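Local coordinates for protein precorrin-6Y C5,15-methyltransferase (Corynebacterium diphtheriae, PDB 3HM2) that probably transfers methyl groups from S-adenosyl-L-methionine to a precorrin during adenosylcobalamin biosynthesis, this chain being the C-terminal part of the longer enzyme, at residues L8-V13 against A151-E155; H26-I32 against Q49-F55; G103-P107 against S132-L136; G121-A127 against V170-V176. All blocks are in the same frame, centred on the assembly; numbering follows the deposited sequence.

Overall arrangement
The contacts sit in or against one mixed sheet with the strand order 3-2-1-4-5-7-6 of class I methyltransferases: contacts 2 and 4 pair its strands, contact 1 sets a helix beside its outermost strand 146-157, and contact 3 joins a loop to a helix lying against strand 122-127. Along the chain, contact 1 encloses contacts 2 and 3, whereas its segments alternate with those of contact 4. Between centres, contact 4 lies about 15 Å from contact 2, linked by the salt bridge Glu27-Arg122, and about 11 Å from contact 3, where Leu136 packs on His171 and Trp173; contact 1, about 25 Å from contact 2, lies where a second subunit continues the sheet.

Contact 1: L8-V13 against A151-E155; sequences LTKQHV and AISHE
Ile152 points its CA-to-CB bond at the helical turn of Thr9, His12 and Val13 and lies against all three: its CG2 is 3.5 Å from Thr9 CG2, and its CD1 is 4.2 Å from His12 CB and 4.4 Å from Val13 CG2. Residues 9-13 open helix 9-21, just after Leu8 (phi/psi -108/-25°); residues 151-155 are extended. Helix and strand axes approach to 10.0 Å at 144°, closer to antiparallel than to perpendicular, so Thr9 lies nearest Ile152 (CA-CA 6.8 Å) and Leu8 nearest His154 (8.5 Å). His154, two residues after Ile152, also points toward the helix. Its chi1 is m and chi2 -75°, which places CE1 4.1 Å from Leu8 CB and 4.4 Å from His12 CD2, the latter near the planes of both rings. Its ND1 is hydrogen-bonded to Ser148 of the second subunit, while its NE2 is buried here without a polar partner in the model. With no polar bond between the two segments, the 236 Å² junction rests on van der Waals contacts. Ser153 points away. Ile152 and His154 bond through their backbones to Ala167 and Lys165 of strand 162-176, and Ala151-His154 form an antiparallel ladder with the second subunit. A helix packed beside an antiparallel hairpin fits the C-terminal strands of a class I methyltransferase sheet, here continued across a subunit interface.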
loop_
_atom_site.group_PDB
_atom_site.type_symbol
_atom_site.label_atom_id
_atom_site.label_comp_id
_atom_site.label_asym_id
_atom_site.label_seq_id
_atom_site.Cartn_x
_atom_site.Cartn_y
_atom_site.Cartn_z
ATOM N N LEU A 8 1.802 15.086 -10.250
ATOM C CA LEU A 8 0.779 15.183 -9.227
ATOM C C LEU A 8 1.253 14.425 -7.978
ATOM O O LEU A 8 0.822 14.706 -6.858
ATOM C CB LEU A 8 -0.494 14.583 -9.811
ATOM C CG LEU A 8 -0.347 14.658 -11.345
ATOM C CD1 LEU A 8 -0.872 13.426 -12.069
ATOM C CD2 LEU A 8 -0.945 15.938 -11.925
ATOM N N THR A 9 2.146 13.459 -8.184
ATOM C CA THR A 9 2.949 12.932 -7.095
ATOM C C THR A 9 4.147 13.855 -6.963
ATOM O O THR A 9 4.748 13.958 -5.895
ATOM C CB THR A 9 3.496 11.545 -7.398
ATOM O OG1 THR A 9 4.110 11.561 -8.691
ATOM C CG2 THR A 9 2.392 10.502 -7.340
ATOM N N LYS A 10 4.499 14.520 -8.060
ATOM C CA LYS A 10 5.596 15.483 -8.043
ATOM C C LYS A 10 5.177 16.755 -7.327
ATOM O O LYS A 10 6.016 17.490 -6.819
ATOM C CB LYS A 10 6.097 15.782 -9.457
ATOM C CG LYS A 10 6.927 14.649 -10.076
ATOM C CD LYS A 10 7.665 15.135 -11.302
ATOM C CE LYS A 10 7.763 14.047 -12.349
ATOM N NZ LYS A 10 7.750 14.624 -13.730
ATOM N N GLN A 11 3.872 17.009 -7.284
ATOM C CA GLN A 11 3.323 18.048 -6.419
ATOM C C GLN A 11 3.183 17.537 -4.987
ATOM O O GLN A 11 3.660 18.173 -4.051
ATOM C CB GLN A 11 1.957 18.517 -6.919
ATOM C CG GLN A 11 1.177 19.334 -5.876
ATOM C CD GLN A 11 -0.326 19.374 -6.136
ATOM O OE1 GLN A 11 -0.773 19.289 -7.281
ATOM N NE2 GLN A 11 -1.111 19.500 -5.069
ATOM N N HIS A 12 2.523 16.388 -4.836
ATOM C CA HIS A 12 2.214 15.782 -3.533
ATOM C C HIS A 12 3.435 15.391 -2.690
ATOM O O HIS A 12 3.376 15.387 -1.447
ATOM C CB HIS A 12 1.311 14.556 -3.716
ATOM C CG HIS A 12 -0.128 14.894 -3.969
ATOM N ND1 HIS A 12 -0.820 15.819 -3.216
ATOM C CD2 HIS A 12 -1.009 14.415 -4.878
ATOM C CE1 HIS A 12 -2.061 15.902 -3.653
ATOM N NE2 HIS A 12 -2.205 15.057 -4.661
ATOM N N VAL A 13 4.529 15.053 -3.371
ATOM C CA VAL A 13 5.781 14.701 -2.699
ATOM C C VAL A 13 6.495 15.942 -2.148
ATOM O O VAL A 13 7.053 15.911 -1.041
ATOM C CB VAL A 13 6.713 13.884 -3.628
ATOM C CG1 VAL A 13 8.140 13.799 -3.051
ATOM C CG2 VAL A 13 6.118 12.492 -3.875
ATOM N N ALA A 151 2.895 5.711 -0.557
ATOM C CA ALA A 151 2.489 5.137 -1.829
ATOM C C ALA A 151 1.265 5.878 -2.264
ATOM O O ALA A 151 0.243 5.780 -1.611
ATOM C CB ALA A 151 2.192 3.653 -1.698
ATOM N N ILE A 152 1.385 6.623 -3.365
ATOM C CA ILE A 152 0.327 7.499 -3.882
ATOM C C ILE A 152 -0.229 6.992 -5.209
ATOM O O ILE A 152 0.534 6.700 -6.132
ATOM C CB ILE A 152 0.864 8.932 -4.108
ATOM C CG1 ILE A 152 1.121 9.625 -2.750
ATOM C CG2 ILE A 152 -0.101 9.728 -4.997
ATOM C CD1 ILE A 152 2.326 10.594 -2.697
ATOM N N SER A 153 -1.555 6.889 -5.305
ATOM C CA SER A 153 -2.187 6.409 -6.531
ATOM C C SER A 153 -3.107 7.466 -7.148
ATOM O O SER A 153 -3.587 8.351 -6.457
ATOM C CB SER A 153 -2.979 5.115 -6.270
ATOM O OG SER A 153 -2.202 4.159 -5.576
ATOM N N HIS A 154 -3.334 7.358 -8.456
ATOM C CA HIS A 154 -4.213 8.257 -9.193
ATOM C C HIS A 154 -5.050 7.412 -10.158
ATOM O O HIS A 154 -4.618 6.360 -10.581
ATOM C CB HIS A 154 -3.382 9.260 -10.000
ATOM C CG HIS A 154 -2.226 9.845 -9.245
ATOM N ND1 HIS A 154 -2.379 10.807 -8.269
ATOM C CD2 HIS A 154 -0.894 9.610 -9.331
ATOM C CE1 HIS A 154 -1.194 11.135 -7.782
ATOM N NE2 HIS A 154 -0.274 10.422 -8.411
ATOM N N GLU A 155 -6.247 7.863 -10.506
ATOM C CA GLU A 155 -7.051 7.143 -11.478
ATOM C C GLU A 155 -6.331 6.971 -12.806
ATOM O O GLU A 155 -5.551 7.812 -13.232
ATOM C CB GLU A 155 -8.398 7.823 -11.692
ATOM C CG GLU A 155 -8.393 9.289 -11.396
ATOM C CD GLU A 155 -9.488 9.992 -12.142
ATOM O OE1 GLU A 155 -10.093 10.942 -11.574
ATOM O OE2 GLU A 155 -9.739 9.569 -13.296
#

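Contact 2: H26-I32 against Q49-F55; sequences HETLWDI and QTTAVCF
Phe55, Val53 and Asp31 lose the most surface between these two strands. Strands 27-32 and 50-55 run parallel, their axes 4.5 Å apart at 17°, in the register Thr28-Thr51, Leu29-Ala52, Trp30-Val53 and Asp31-Cys54 (CA-CA 4.6 to 5.2 Å). Phe55, chi1 m and chi2 98°, turns its ring edge to the face of Trp30: CE1 is 3.8 Å from Trp30 CD2, the six-membered ring centroids are 5.2 Å apart and the planes meet at 69°, a T-shaped stack. Its CD1 also lies 3.9 Å from Ile32 CG1. Val53, chi1 t, shares that face of the sheet with Thr28, Trp30 and Phe55, and its CB touches Trp30 CD1 at 3.4 Å. Its backbone makes the two shortest bonds of the ladder, Val53 N to Leu29 O at 2.5 Å and Asp31 N to Val53 O at 2.7 Å. With helix 38-44 between them, the strands form the beta-alpha-beta unit that opens a Rossmann-like methyltransferase domain. Asp31 points to the other face, with Leu29 and Cys54; its OD2 sits 4.0 Å from Cys54 SG and bonds weakly to Gly37 N, within a GxGxxA pattern consistent with a cofactor-binding loop. Toward the strand starts the bonding loosens: Thr51 N to Glu27 O at 3.3 Å and Leu29 N to Thr51 O at 3.2 Å are weak, while Thr28 OG1 donates to Thr51 OG1 at 3.1 Å.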
loop_
_atom_site.group_PDB
_atom_site.type_symbol
_atom_site.label_atom_id
_atom_site.label_comp_id
_atom_site.label_asym_id
_atom_site.label_seq_id
_atom_site.Cartn_x
_atom_site.Cartn_y
_atom_site.Cartn_z
ATOM N N HIS A 26 13.725 33.075 10.140
ATOM C CA HIS A 26 15.162 33.285 10.079
ATOM C C HIS A 26 15.899 31.966 9.847
ATOM O O HIS A 26 17.045 31.775 10.284
ATOM C CB HIS A 26 15.669 34.036 11.317
ATOM C CG HIS A 26 14.600 34.763 12.088
ATOM N ND1 HIS A 26 14.379 36.121 11.968
ATOM C CD2 HIS A 26 13.726 34.325 13.032
ATOM C CE1 HIS A 26 13.404 36.479 12.785
ATOM N NE2 HIS A 26 12.990 35.408 13.440
ATOM N N GLU A 27 15.219 31.060 9.148
ATOM C CA GLU A 27 15.780 29.762 8.816
ATOM C C GLU A 27 16.318 29.684 7.385
ATOM O O GLU A 27 15.815 30.337 6.488
ATOM C CB GLU A 27 14.812 28.608 9.165
ATOM C CG GLU A 27 15.073 28.048 10.579
ATOM C CD GLU A 27 13.964 27.144 11.129
ATOM O OE1 GLU A 27 13.514 26.248 10.385
ATOM O OE2 GLU A 27 13.572 27.309 12.317
ATOM N N THR A 28 17.385 28.900 7.215
ATOM C CA THR A 28 18.047 28.700 5.934
ATOM C C THR A 28 18.024 27.229 5.551
ATOM O O THR A 28 18.645 26.401 6.240
ATOM C CB THR A 28 19.526 29.132 6.009
ATOM O OG1 THR A 28 19.606 30.470 6.503
ATOM C CG2 THR A 28 20.188 29.040 4.641
ATOM N N LEU A 29 17.324 26.892 4.466
ATOM C CA LEU A 29 17.401 25.533 3.923
ATOM C C LEU A 29 18.569 25.299 2.969
ATOM O O LEU A 29 18.744 26.080 2.040
ATOM C CB LEU A 29 16.121 25.159 3.166
ATOM C CG LEU A 29 16.219 23.794 2.463
ATOM C CD1 LEU A 29 16.143 22.648 3.471
ATOM C CD2 LEU A 29 15.155 23.636 1.418
ATOM N N TRP A 30 19.342 24.220 3.182
ATOM C CA TRP A 30 20.122 23.642 2.090
ATOM C C TRP A 30 19.239 22.624 1.394
ATOM O O TRP A 30 18.827 21.625 1.978
ATOM C CB TRP A 30 21.428 23.000 2.546
ATOM C CG TRP A 30 22.511 24.017 2.819
ATOM C CD1 TRP A 30 22.378 25.393 2.887
ATOM C CD2 TRP A 30 23.896 23.743 3.085
ATOM N NE1 TRP A 30 23.603 25.979 3.170
ATOM C CE2 TRP A 30 24.544 24.984 3.294
ATOM C CE3 TRP A 30 24.659 22.564 3.161
ATOM C CZ2 TRP A 30 25.896 25.064 3.600
ATOM C CZ3 TRP A 30 26.008 22.654 3.446
ATOM C CH2 TRP A 30 26.612 23.892 3.648
ATOM N N ASP A 31 18.946 22.886 0.125
ATOM C CA ASP A 31 18.212 21.937 -0.704
ATOM C C ASP A 31 19.131 21.265 -1.719
ATOM O O ASP A 31 19.481 21.856 -2.740
ATOM C CB ASP A 31 17.056 22.634 -1.423
ATOM C CG ASP A 31 16.730 21.995 -2.758
ATOM O OD1 ASP A 31 17.089 20.816 -2.958
ATOM O OD2 ASP A 31 16.114 22.672 -3.609
ATOM N N ILE A 32 19.519 20.026 -1.430
ATOM C CA ILE A 32 20.570 19.357 -2.186
ATOM C C ILE A 32 20.021 18.160 -2.954
ATOM O O ILE A 32 19.218 17.389 -2.429
ATOM C CB ILE A 32 21.714 18.886 -1.268
ATOM C CG1 ILE A 32 22.006 19.940 -0.198
ATOM C CG2 ILE A 32 22.962 18.585 -2.083
ATOM C CD1 ILE A 32 22.400 19.356 1.142
ATOM N N GLN A 49 10.394 35.791 5.224
ATOM C CA GLN A 49 11.609 35.914 6.021
ATOM C C GLN A 49 12.369 34.595 6.075
ATOM O O GLN A 49 12.444 33.953 7.123
ATOM C CB GLN A 49 11.274 36.387 7.437
ATOM C CG GLN A 49 10.376 37.612 7.487
ATOM C CD GLN A 49 10.344 38.257 8.858
ATOM O OE1 GLN A 49 9.330 38.213 9.555
ATOM N NE2 GLN A 49 11.459 38.861 9.254
ATOM N N THR A 50 12.932 34.194 4.939
ATOM C CA THR A 50 13.734 32.978 4.869
ATOM C C THR A 50 14.696 33.020 3.686
ATOM O O THR A 50 14.399 33.620 2.653
ATOM C CB THR A 50 12.847 31.724 4.755
ATOM O OG1 THR A 50 12.038 31.814 3.575
ATOM C CG2 THR A 50 11.948 31.595 5.974
ATOM N N THR A 51 15.848 32.378 3.844
ATOM C CA THR A 51 16.769 32.170 2.732
ATOM C C THR A 51 17.007 30.684 2.485
ATOM O O THR A 51 17.162 29.905 3.424
ATOM C CB THR A 51 18.122 32.862 2.983
ATOM O OG1 THR A 51 18.896 32.085 3.904
ATOM C CG2 THR A 51 17.909 34.255 3.555
ATOM N N ALA A 52 17.033 30.299 1.212
ATOM C CA ALA A 52 17.301 28.916 0.837
ATOM C C ALA A 52 18.581 28.807 0.015
ATOM O O ALA A 52 18.952 29.737 -0.701
ATOM C CB ALA A 52 16.124 28.337 0.068
ATOM N N VAL A 53 19.252 27.665 0.122
ATOM C CA VAL A 53 20.461 27.408 -0.659
ATOM C C VAL A 53 20.298 26.162 -1.552
ATOM O O VAL A 53 19.827 25.086 -1.119
ATOM C CB VAL A 53 21.768 27.353 0.187
ATOM C CG1 VAL A 53 22.968 27.118 -0.722
ATOM C CG2 VAL A 53 21.966 28.636 0.971
ATOM N N CYS A 54 20.690 26.358 -2.813
ATOM C CA CYS A 54 20.545 25.388 -3.881
ATOM C C CYS A 54 21.909 24.906 -4.388
ATOM O O CYS A 54 22.876 25.664 -4.422
ATOM C CB CYS A 54 19.734 26.024 -5.010
ATOM S SG CYS A 54 17.928 26.025 -4.720
ATOM N N PHE A 55 21.977 23.645 -4.781
ATOM C CA PHE A 55 23.231 23.022 -5.206
ATOM C C PHE A 55 22.996 22.194 -6.479
ATOM O O PHE A 55 22.638 21.014 -6.419
ATOM C CB PHE A 55 23.818 22.135 -4.078
ATOM C CG PHE A 55 24.423 22.913 -2.900
ATOM C CD1 PHE A 55 23.698 23.130 -1.733
ATOM C CD2 PHE A 55 25.722 23.390 -2.953
ATOM C CE1 PHE A 55 24.255 23.834 -0.650
ATOM C CE2 PHE A 55 26.280 24.067 -1.878
ATOM C CZ PHE A 55 25.540 24.294 -0.730
#

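Contact 3: G103-P107 against S132-L136; sequences GLTAP and SEQML
From Gly103 to Ala106 the chain makes a type I beta turn, with phi/psi of -54/-16° at Leu104 and -132/26° at Thr105; the bond closing it, Ala106 N to Gly103 O at 3.4 Å, is weak. Gly103 itself stays clear of residues 132-136, part of helix 130-143. Leu104 makes the main approach, its CA 6.3 Å from that of Ser132. Its CA-to-CB bond points toward the helix, and chi1 t with chi2 near 40° brings CD2 to 3.4 Å from Leu136 CD2 and 4.1 Å from Ser132 CB. Leu136, chi1 m and chi2 t, starts sideways but its end comes nearer. Behind this pair lies strand 122-127: Leu104, Ser132 and Leu136 all touch Ala127. Next, Thr105 also points toward the helix, its CG2 4.1 Å from CG of Met135, a selenomethionine with chi1 t, and its OG1 3.6 Å from Ser132 OG. By Ala106 and Pro107 the loop has moved beyond reach. The turn follows strand 97-100, the fourth of the parallel strands; in class I methyltransferases the loop after this strand commonly borders the cofactor and substrate cleft, which may hold here too. The 253 Å² interface contains no polar bond between its segments, and the hydroxyls of Thr105 and Ser132 do not pair, so the loop rests on the helix through van der Waals contacts centred on Leu104.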
loop_
_atom_site.group_PDB
_atom_site.type_symbol
_atom_site.label_atom_id
_atom_site.label_comp_id
_atom_site.label_asym_id
_atom_site.label_seq_id
_atom_site.Cartn_x
_atom_site.Cartn_y
_atom_site.Cartn_z
ATOM N N GLY A 103 19.169 12.541 -5.115
ATOM C CA GLY A 103 20.557 12.122 -5.219
ATOM C C GLY A 103 21.062 11.688 -3.857
ATOM O O GLY A 103 22.208 11.959 -3.475
ATOM N N LEU A 104 20.181 11.002 -3.131
ATOM C CA LEU A 104 20.383 10.636 -1.725
ATOM C C LEU A 104 21.690 9.880 -1.385
ATOM O O LEU A 104 22.071 9.817 -0.208
ATOM C CB LEU A 104 19.155 9.862 -1.221
ATOM C CG LEU A 104 19.090 9.434 0.246
ATOM C CD1 LEU A 104 19.632 10.512 1.170
ATOM C CD2 LEU A 104 17.661 9.078 0.619
ATOM N N THR A 105 22.371 9.337 -2.404
ATOM C CA THR A 105 23.566 8.478 -2.210
ATOM C C THR A 105 24.843 8.763 -3.050
ATOM O O THR A 105 25.661 7.859 -3.263
ATOM C CB THR A 105 23.235 6.978 -2.401
ATOM O OG1 THR A 105 21.945 6.852 -3.012
ATOM C CG2 THR A 105 23.235 6.245 -1.077
ATOM N N ALA A 106 25.037 10.001 -3.504
ATOM C CA ALA A 106 26.312 10.358 -4.134
ATOM C C ALA A 106 27.479 10.133 -3.186
ATOM O O ALA A 106 27.362 10.351 -1.975
ATOM C CB ALA A 106 26.308 11.801 -4.597
ATOM N N PRO A 107 28.612 9.686 -3.735
ATOM C CA PRO A 107 29.809 9.620 -2.904
ATOM C C PRO A 107 30.116 10.978 -2.273
ATOM O O PRO A 107 30.526 11.892 -2.978
ATOM C CB PRO A 107 30.904 9.221 -3.903
ATOM C CG PRO A 107 30.188 8.407 -4.923
ATOM C CD PRO A 107 28.803 9.025 -5.042
ATOM N N SER A 132 18.724 3.399 -1.769
ATOM C CA SER A 132 18.539 4.622 -0.970
ATOM C C SER A 132 17.811 4.319 0.338
ATOM O O SER A 132 18.220 4.792 1.404
ATOM C CB SER A 132 17.765 5.689 -1.744
ATOM O OG SER A 132 18.458 6.010 -2.923
ATOM N N GLU A 133 16.736 3.532 0.255
ATOM C CA GLU A 133 15.902 3.220 1.424
ATOM C C GLU A 133 16.663 2.554 2.571
ATOM O O GLU A 133 16.411 2.849 3.735
ATOM C CB GLU A 133 14.703 2.344 1.042
ATOM C CG GLU A 133 13.959 1.749 2.251
ATOM C CD GLU A 133 13.547 0.290 2.051
ATOM O OE1 GLU A 133 12.745 0.016 1.130
ATOM O OE2 GLU A 133 14.022 -0.578 2.820
ATOM N N GLN A 134 17.578 1.639 2.256
ATOM C CA GLN A 134 18.271 0.887 3.306
ATOM C C GLN A 134 19.386 1.739 3.936
ATOM O O GLN A 134 19.870 1.460 5.031
ATOM C CB GLN A 134 18.822 -0.437 2.768
ATOM C CG GLN A 134 17.936 -1.173 1.774
ATOM C CD GLN A 134 18.624 -2.413 1.248
ATOM O OE1 GLN A 134 19.106 -2.456 0.106
ATOM N NE2 GLN A 134 18.711 -3.423 2.097
HETATM N N MSE A 135 19.777 2.785 3.225
HETATM C CA MSE A 135 20.718 3.774 3.724
HETATM C C MSE A 135 20.068 4.739 4.734
HETATM O O MSE A 135 20.673 5.070 5.761
HETATM C CB MSE A 135 21.300 4.537 2.529
HETATM C CG MSE A 135 21.909 5.900 2.837
HETATM SE SE MSE A 135 23.807 5.743 3.215
HETATM C CE MSE A 135 24.344 7.603 2.951
ATOM N N LEU A 136 18.847 5.198 4.459
ATOM C CA LEU A 136 18.143 6.002 5.456
ATOM C C LEU A 136 18.115 5.200 6.765
ATOM O O LEU A 136 18.129 5.763 7.858
ATOM C CB LEU A 136 16.699 6.325 5.035
ATOM C CG LEU A 136 16.242 7.120 3.806
ATOM C CD1 LEU A 136 14.718 6.939 3.652
ATOM C CD2 LEU A 136 16.610 8.602 3.851
#

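Contact 4: G121-A127 against V170-V176; sequences GRLVANA and VHQWTVV
Ala127 and His171 exchange two short backbone bonds, Ala127 N to His171 O at 2.7 Å and His171 N to Ala127 O at 2.8 Å. Ala125 and Trp173 repeat it, Ala125 N to Trp173 O at 2.6 Å (this oxygen less surely placed) and Trp173 N to Ala125 O at 2.9 Å. Between these hydrogen-bonded pairs lies Asn126-Gln172, a non-hydrogen-bonded pair linked by its side chains, Gln172 NE2 to Asn126 OD1 at 2.9 Å. The axes of the strands pass 4.4 Å apart at 171°. Strand 162-176 is the reversed strand inserted between 122-127 and 146-157, a hallmark of the class I methyltransferase sheet. Leu123 N to Val175 O at 3.3 Å and Val175 N to Leu123 O at 3.1 Å are weak. Arg122 reaches Glu27 in a salt bridge. On one face, Val124 CG1 packs 3.8 Å from Gln172 CG; on the other, Ala127 CB lies 4.0 Å from His171 CB and Leu123 CB 4.3 Å from Val175 CG1.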
loop_
_atom_site.group_PDB
_atom_site.type_symbol
_atom_site.label_atom_id
_atom_site.label_comp_id
_atom_site.label_asym_id
_atom_site.label_seq_id
_atom_site.Cartn_x
_atom_site.Cartn_y
_atom_site.Cartn_z
ATOM N N GLY A 121 19.695 20.747 14.725
ATOM C CA GLY A 121 19.230 21.107 13.399
ATOM C C GLY A 121 18.519 19.962 12.704
ATOM O O GLY A 121 18.568 18.819 13.160
ATOM N N ARG A 122 17.855 20.271 11.594
ATOM C CA ARG A 122 16.899 19.349 10.992
ATOM C C ARG A 122 17.321 18.962 9.579
ATOM O O ARG A 122 17.658 19.821 8.764
ATOM C CB ARG A 122 15.500 19.966 10.973
ATOM C CG ARG A 122 14.872 20.125 12.347
ATOM C CD ARG A 122 13.734 21.132 12.322
ATOM N NE ARG A 122 14.209 22.498 12.522
ATOM C CZ ARG A 122 13.653 23.571 11.968
ATOM N NH1 ARG A 122 12.597 23.439 11.176
ATOM N NH2 ARG A 122 14.153 24.777 12.206
ATOM N N LEU A 123 17.302 17.664 9.295
ATOM C CA LEU A 123 17.373 17.173 7.904
ATOM C C LEU A 123 16.282 16.166 7.519
ATOM O O LEU A 123 16.112 15.133 8.180
ATOM C CB LEU A 123 18.734 16.553 7.570
ATOM C CG LEU A 123 18.910 16.242 6.076
ATOM C CD1 LEU A 123 20.399 16.317 5.661
ATOM C CD2 LEU A 123 18.269 14.908 5.652
ATOM N N VAL A 124 15.588 16.456 6.415
ATOM C CA VAL A 124 14.599 15.553 5.859
ATOM C C VAL A 124 15.072 15.041 4.513
ATOM O O VAL A 124 15.432 15.820 3.648
ATOM C CB VAL A 124 13.294 16.284 5.722
ATOM C CG1 VAL A 124 12.126 15.305 5.776
ATOM C CG2 VAL A 124 13.190 17.287 6.857
ATOM N N ALA A 125 15.121 13.720 4.357
ATOM C CA ALA A 125 15.601 13.096 3.118
ATOM C C ALA A 125 14.563 12.188 2.438
ATOM O O ALA A 125 13.657 11.676 3.079
ATOM C CB ALA A 125 16.903 12.332 3.369
ATOM N N ASN A 126 14.708 12.029 1.126
ATOM C CA ASN A 126 13.821 11.216 0.319
ATOM C C ASN A 126 14.595 10.159 -0.369
ATOM O O ASN A 126 15.697 10.411 -0.864
ATOM C CB ASN A 126 13.171 12.037 -0.775
ATOM C CG ASN A 126 11.910 12.677 -0.323
ATOM O OD1 ASN A 126 11.603 12.681 0.868
ATOM N ND2 ASN A 126 11.159 13.231 -1.265
ATOM N N ALA A 127 13.984 8.982 -0.438
ATOM C CA ALA A 127 14.561 7.820 -1.084
ATOM C C ALA A 127 13.458 7.257 -1.935
ATOM O O ALA A 127 12.293 7.405 -1.607
ATOM C CB ALA A 127 15.012 6.767 -0.037
ATOM N N VAL A 170 8.007 6.074 -1.607
ATOM C CA VAL A 170 8.963 7.125 -1.358
ATOM C C VAL A 170 9.240 7.060 0.116
ATOM O O VAL A 170 8.310 6.977 0.922
ATOM C CB VAL A 170 8.370 8.491 -1.694
ATOM C CG1 VAL A 170 9.225 9.601 -1.096
ATOM C CG2 VAL A 170 8.217 8.641 -3.210
ATOM N N HIS A 171 10.518 7.051 0.471
ATOM C CA HIS A 171 10.883 6.979 1.872
ATOM C C HIS A 171 11.432 8.299 2.312
ATOM O O HIS A 171 12.122 9.000 1.561
ATOM C CB HIS A 171 11.823 5.799 2.166
ATOM C CG HIS A 171 11.144 4.474 2.018
ATOM N ND1 HIS A 171 10.826 3.940 0.786
ATOM C CD2 HIS A 171 10.643 3.622 2.942
ATOM C CE1 HIS A 171 10.182 2.803 0.962
ATOM N NE2 HIS A 171 10.065 2.585 2.262
ATOM N N GLN A 172 11.056 8.654 3.531
ATOM C CA GLN A 172 11.375 9.959 4.051
ATOM C C GLN A 172 11.918 9.840 5.438
ATOM O O GLN A 172 11.284 9.313 6.351
ATOM C CB GLN A 172 10.161 10.893 4.036
ATOM C CG GLN A 172 10.551 12.341 3.969
ATOM C CD GLN A 172 9.387 13.225 3.633
ATOM O OE1 GLN A 172 8.576 13.579 4.503
ATOM N NE2 GLN A 172 9.292 13.602 2.363
ATOM N N TRP A 173 13.124 10.352 5.569
ATOM C CA TRP A 173 13.770 10.475 6.849
ATOM C C TRP A 173 13.721 11.943 7.273
ATOM O O TRP A 173 14.195 12.818 6.558
ATOM C CB TRP A 173 15.201 9.928 6.742
ATOM C CG TRP A 173 15.861 9.749 8.047
ATOM C CD1 TRP A 173 15.294 9.282 9.199
ATOM C CD2 TRP A 173 17.214 10.053 8.357
ATOM N NE1 TRP A 173 16.216 9.288 10.216
ATOM C CE2 TRP A 173 17.407 9.753 9.724
ATOM C CE3 TRP A 173 18.280 10.569 7.623
ATOM C CZ2 TRP A 173 18.631 9.939 10.368
ATOM C CZ3 TRP A 173 19.497 10.750 8.261
ATOM C CH2 TRP A 173 19.659 10.435 9.627
ATOM N N THR A 174 13.076 12.208 8.409
ATOM C CA THR A 174 13.177 13.500 9.061
ATOM C C THR A 174 13.790 13.383 10.454
ATOM O O THR A 174 13.460 12.489 11.236
ATOM C CB THR A 174 11.849 14.198 9.186
ATOM O OG1 THR A 174 12.077 15.509 9.698
ATOM C CG2 THR A 174 10.986 13.479 10.160
ATOM N N VAL A 175 14.681 14.311 10.776
ATOM C CA VAL A 175 15.438 14.214 12.016
ATOM C C VAL A 175 15.776 15.605 12.646
ATOM O O VAL A 175 15.650 16.661 11.993
ATOM C CB VAL A 175 16.686 13.290 11.781
ATOM C CG1 VAL A 175 17.586 13.862 10.676
ATOM C CG2 VAL A 175 17.453 12.997 13.083
ATOM N N VAL A 176 16.130 15.598 13.932
ATOM C CA VAL A 176 16.722 16.755 14.595
ATOM C C VAL A 176 18.095 16.292 15.129
ATOM O O VAL A 176 18.183 15.254 15.788
ATOM C CB VAL A 176 15.805 17.272 15.727
ATOM C CG1 VAL A 176 16.354 18.544 16.334
ATOM C CG2 VAL A 176 14.418 17.530 15.189
#